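Local coordinates for pyrrolysyl-tRNA synthetase (Desulfitobacterium hafniense, PDB 3DSQ), which attaches pyrrolysine to its cognate tRNA as an ATP-dependent class II aminoacyl-tRNA synthetase, and works as a homodimer, at the interface of chains A and B. Coordinates in Å, arbitrary orientation; residue numbers count along the deposited sequence, not the author numbering. Chains: chain A/B, Pyrrolysyl-tRNA synthetase.

Two neighbouring patches of one homodimer interface show how a two-fold axis can be served by different chemistry. Contact 1 is a mixed patch, in which an arginine and the backbone beside it receive the class II motif 1 segment of the other subunit; the side chains that meet in contact 2 are mainly leucines and phenylalanines, given by the same positions of both chains. The C-alpha centres of contact 1 and contact 2 are about 18 Å apart, and the two share no residues. Contact 1 recurs with the chains exchanged, whereas contact 2 largely pairs with itself; together they probably help keep the two catalytic domains aligned.

Contact 1: the interface of chains A and B. Residues chain A 73, 274-276; chain B 93-95.
A:Arg275 reaches across the subunit boundary to the backbone of B:Thr94, and the polar part of this contact is centred on that reach. Its terminal nitrogen NH1 donates a hydrogen bond to the carbonyl oxygen O of B:Thr94 at 2.8 Å, with an angle of 151° at the hydrogen. The oxygen lies almost in the guanidinium plane, while the donor itself is tilted by 24° from the carbonyl plane. Because the acceptor is a main-chain atom, the bond probably depends more on the course of the B chain than on the identity of its side chain.

Packing over the guanidinium probably helps hold the same arginine from another direction. B:Val93 crosses it at about a right angle and sets its CG2 methyl over one guanidinium face, near its edge, with CG2 3.7 Å from CZ of A:Arg275. That methyl is placed by a rotamer in which it stands anti to the valine's own backbone N. The other methyl, CG1, turns toward A:Leu73 of helix 72-85, at 4.2 Å from its CD2, a looser touch. The arginine stem, extended from CG to NE, crosses the B:Thr94 main chain and runs alongside its carbonyl group, with CB of A:Arg275 3.5 Å from C of B:Thr94. The last turn of the chain, chi4 -85°, swings the guanidinium out of line with the stem.

Backbone and ring contacts complete the patch. CD of the B:Pro95 ring lies 3.4 Å from the backbone N of A:Ser276 and also packs against its CA. On the threonine, the methyl CG2 of B:Thr94 approaches the A:Ser276 carbonyl O at 3.6 Å.

B:Val93 to B:Pro95 belong to motif 1, the class II element that builds the dimer interface, and B:Pro95 is its characteristic proline. The contact seats this segment on the loop after the 3-10 helix 270-273 of the other subunit, and so helps join the two catalytic domains.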
loop_
_atom_site.group_PDB
_atom_site.type_symbol
_atom_site.label_atom_id
_atom_site.label_comp_id
_atom_site.label_asym_id
_atom_site.label_seq_id
_atom_site.Cartn_x
_atom_site.Cartn_y
_atom_site.Cartn_z
ATOM N N LEU A 73 3.915 3.027 -11.856
ATOM C CA LEU A 73 3.312 3.457 -10.601
ATOM C C LEU A 73 4.271 3.280 -9.432
ATOM O O LEU A 73 4.451 4.188 -8.619
ATOM C CB LEU A 73 2.017 2.689 -10.320
ATOM C CG LEU A 73 1.272 3.076 -9.031
ATOM C CD1 LEU A 73 0.937 4.564 -9.032
ATOM C CD2 LEU A 73 0.007 2.244 -8.911
ATOM N N ALA A 274 -2.693 1.590 -13.594
ATOM C CA ALA A 274 -3.266 1.413 -12.260
ATOM C C ALA A 274 -3.145 -0.059 -11.815
ATOM O O ALA A 274 -2.725 -0.914 -12.593
ATOM C CB ALA A 274 -4.729 1.826 -12.287
ATOM N N ARG A 275 -3.489 -0.343 -10.557
ATOM C CA ARG A 275 -3.481 -1.719 -10.050
ATOM C C ARG A 275 -4.395 -2.408 -11.037
ATOM O O ARG A 275 -5.438 -1.862 -11.385
ATOM C CB ARG A 275 -4.109 -1.804 -8.661
ATOM C CG ARG A 275 -3.379 -1.044 -7.592
ATOM C CD ARG A 275 -4.158 -1.088 -6.287
ATOM N NE ARG A 275 -3.324 -0.648 -5.174
ATOM C CZ ARG A 275 -2.494 -1.433 -4.490
ATOM N NH1 ARG A 275 -2.376 -2.719 -4.792
ATOM N NH2 ARG A 275 -1.775 -0.919 -3.502
ATOM N N SER A 276 -4.032 -3.599 -11.488
ATOM C CA SER A 276 -4.853 -4.226 -12.504
ATOM C C SER A 276 -4.447 -5.654 -12.793
ATOM O O SER A 276 -3.344 -6.076 -12.453
ATOM C CB SER A 276 -4.738 -3.389 -13.785
ATOM O OG SER A 276 -5.389 -3.984 -14.883
ATOM N N VAL B 93 1.826 -4.705 -9.137
ATOM C CA VAL B 93 0.872 -4.119 -8.211
ATOM C C VAL B 93 -0.534 -4.341 -8.794
ATOM O O VAL B 93 -0.906 -3.788 -9.842
ATOM C CB VAL B 93 1.173 -2.615 -7.968
ATOM C CG1 VAL B 93 1.094 -1.821 -9.259
ATOM C CG2 VAL B 93 0.217 -2.076 -6.932
ATOM N N THR B 94 -1.310 -5.144 -8.083
ATOM C CA THR B 94 -2.642 -5.547 -8.520
ATOM C C THR B 94 -3.811 -5.099 -7.625
ATOM O O THR B 94 -3.618 -4.629 -6.497
ATOM C CB THR B 94 -2.673 -7.097 -8.681
ATOM O OG1 THR B 94 -2.455 -7.717 -7.415
ATOM C CG2 THR B 94 -1.570 -7.569 -9.636
ATOM N N PRO B 95 -5.051 -5.252 -8.118
ATOM C CA PRO B 95 -6.239 -4.851 -7.350
ATOM C C PRO B 95 -6.325 -5.438 -5.946
ATOM O O PRO B 95 -6.001 -6.604 -5.717
ATOM C CB PRO B 95 -7.402 -5.339 -8.219
ATOM C CG PRO B 95 -6.845 -5.339 -9.600
ATOM C CD PRO B 95 -5.443 -5.885 -9.389
#

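Contact 2: the interface of chains A and B. Residues chain A 119-121, 127; chain B 119, 121, 127.
A:Leu121 and B:Leu121 both turn CG away from their carbonyl carbon, with chi1 of -59° in chain A and -57° in chain B, and this matched choice helps bring both branched ends together at the subunit boundary. There the two side chains lie side by side and point the same way. Their CD2 methyls make the nearest approach of the patch, 3.6 Å from A:Leu121 CD2 to B:Leu121 CD2.

The second methyl of each leucine is spent on an aromatic ring of the other chain. CD1 of A:Leu121 lies above the ring plane of B:Phe119 but just outside its rim, 3.8 Å from the ring carbon CD2. In the twin arrangement, CD1 of B:Leu121 lies above the plane of the A:Phe119 ring beside its rim, at 4.0 Å from CD2. Each pair crosses at a slant. A chi2 of 94° in A:Phe119, nearly repeated in B:Phe119, turns the ring across its CB-CG bond, and the CG-CD2 side of the rim is the part that the methyl approaches. One leucine thus divides its branches between its symmetry mate and a phenylalanine, tying both pairs into one cluster.

A:Leu127 and B:Leu127 close another side of the patch. They slide past each other in opposite directions, so that CD2 of A:Leu127 meets CD1 of B:Leu127 at 4.0 Å and the remaining two methyls meet at nearly the same spacing.

The methyls probably contribute through ordinary van der Waals packing, and the two halves match closely. In the fold, the residues come from a short stretch of the class II catalytic domain: A:Phe119 and A:Leu121 flank the one-residue strand 120-120, and A:Leu127 ends strand 125-127, shortly before helix 132-142, with the same in chain B. This short segment of strands 120-120, 122-122 and 125-127 meets its counterpart across the two-fold axis.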
loop_
_atom_site.group_PDB
_atom_site.type_symbol
_atom_site.label_atom_id
_atom_site.label_comp_id
_atom_site.label_asym_id
_atom_site.label_seq_id
_atom_site.Cartn_x
_atom_site.Cartn_y
_atom_site.Cartn_z
ATOM N N PHE A 119 -17.065 2.749 -0.338
ATOM C CA PHE A 119 -17.378 1.337 -0.207
ATOM C C PHE A 119 -17.418 1.052 1.298
ATOM O O PHE A 119 -16.389 1.126 1.990
ATOM C CB PHE A 119 -16.298 0.457 -0.849
ATOM C CG PHE A 119 -16.226 0.564 -2.344
ATOM C CD1 PHE A 119 -15.341 1.451 -2.952
ATOM C CD2 PHE A 119 -17.052 -0.219 -3.149
ATOM C CE1 PHE A 119 -15.275 1.556 -4.334
ATOM C CE2 PHE A 119 -16.995 -0.118 -4.534
ATOM C CZ PHE A 119 -16.102 0.772 -5.129
ATOM N N TRP A 120 -18.601 0.730 1.811
ATOM C CA TRP A 120 -18.735 0.434 3.231
ATOM C C TRP A 120 -18.452 -1.033 3.540
ATOM O O TRP A 120 -18.794 -1.914 2.749
ATOM C CB TRP A 120 -20.138 0.815 3.724
ATOM C CG TRP A 120 -20.414 2.287 3.640
ATOM C CD1 TRP A 120 -20.981 2.956 2.599
ATOM C CD2 TRP A 120 -20.065 3.281 4.612
ATOM N NE1 TRP A 120 -21.009 4.303 2.855
ATOM C CE2 TRP A 120 -20.451 4.533 4.085
ATOM C CE3 TRP A 120 -19.463 3.235 5.876
ATOM C CZ2 TRP A 120 -20.252 5.732 4.775
ATOM C CZ3 TRP A 120 -19.269 4.423 6.565
ATOM C CH2 TRP A 120 -19.662 5.660 6.010
ATOM N N LEU A 121 -17.795 -1.292 4.670
ATOM C CA LEU A 121 -17.510 -2.665 5.082
ATOM C C LEU A 121 -18.644 -3.063 6.026
ATOM O O LEU A 121 -18.977 -4.233 6.164
ATOM C CB LEU A 121 -16.159 -2.774 5.809
ATOM C CG LEU A 121 -14.874 -2.350 5.079
ATOM C CD1 LEU A 121 -13.696 -3.140 5.656
ATOM C CD2 LEU A 121 -14.985 -2.618 3.591
ATOM N N LEU A 127 -13.819 2.106 3.122
ATOM C CA LEU A 127 -12.512 2.278 2.525
ATOM C C LEU A 127 -12.318 3.783 2.349
ATOM O O LEU A 127 -13.207 4.486 1.831
ATOM C CB LEU A 127 -12.454 1.557 1.178
ATOM C CG LEU A 127 -12.614 0.038 1.283
ATOM C CD1 LEU A 127 -12.585 -0.597 -0.095
ATOM C CD2 LEU A 127 -11.494 -0.525 2.161
ATOM N N PHE B 119 -13.492 -9.661 4.046
ATOM C CA PHE B 119 -14.372 -8.516 4.109
ATOM C C PHE B 119 -15.046 -8.381 2.749
ATOM O O PHE B 119 -14.396 -8.032 1.758
ATOM C CB PHE B 119 -13.594 -7.233 4.403
ATOM C CG PHE B 119 -13.037 -7.159 5.793
ATOM C CD1 PHE B 119 -11.691 -7.422 6.032
ATOM C CD2 PHE B 119 -13.852 -6.790 6.863
ATOM C CE1 PHE B 119 -11.159 -7.314 7.319
ATOM C CE2 PHE B 119 -13.330 -6.679 8.155
ATOM C CZ PHE B 119 -11.979 -6.940 8.383
ATOM N N LEU B 121 -17.716 -6.701 0.033
ATOM C CA LEU B 121 -18.208 -5.369 -0.288
ATOM C C LEU B 121 -19.637 -5.507 -0.810
ATOM O O LEU B 121 -20.443 -4.597 -0.690
ATOM C CB LEU B 121 -17.326 -4.713 -1.352
ATOM C CG LEU B 121 -15.831 -4.585 -1.011
ATOM C CD1 LEU B 121 -15.199 -3.563 -1.953
ATOM C CD2 LEU B 121 -15.649 -4.142 0.429
ATOM N N LEU B 127 -12.388 -7.784 -0.330
ATOM C CA LEU B 127 -11.003 -7.353 -0.220
ATOM C C LEU B 127 -10.138 -8.604 -0.222
ATOM O O LEU B 127 -10.416 -9.570 0.495
ATOM C CB LEU B 127 -10.786 -6.562 1.077
ATOM C CG LEU B 127 -11.469 -5.194 1.126
ATOM C CD1 LEU B 127 -11.222 -4.509 2.459
ATOM C CD2 LEU B 127 -10.940 -4.348 -0.023
#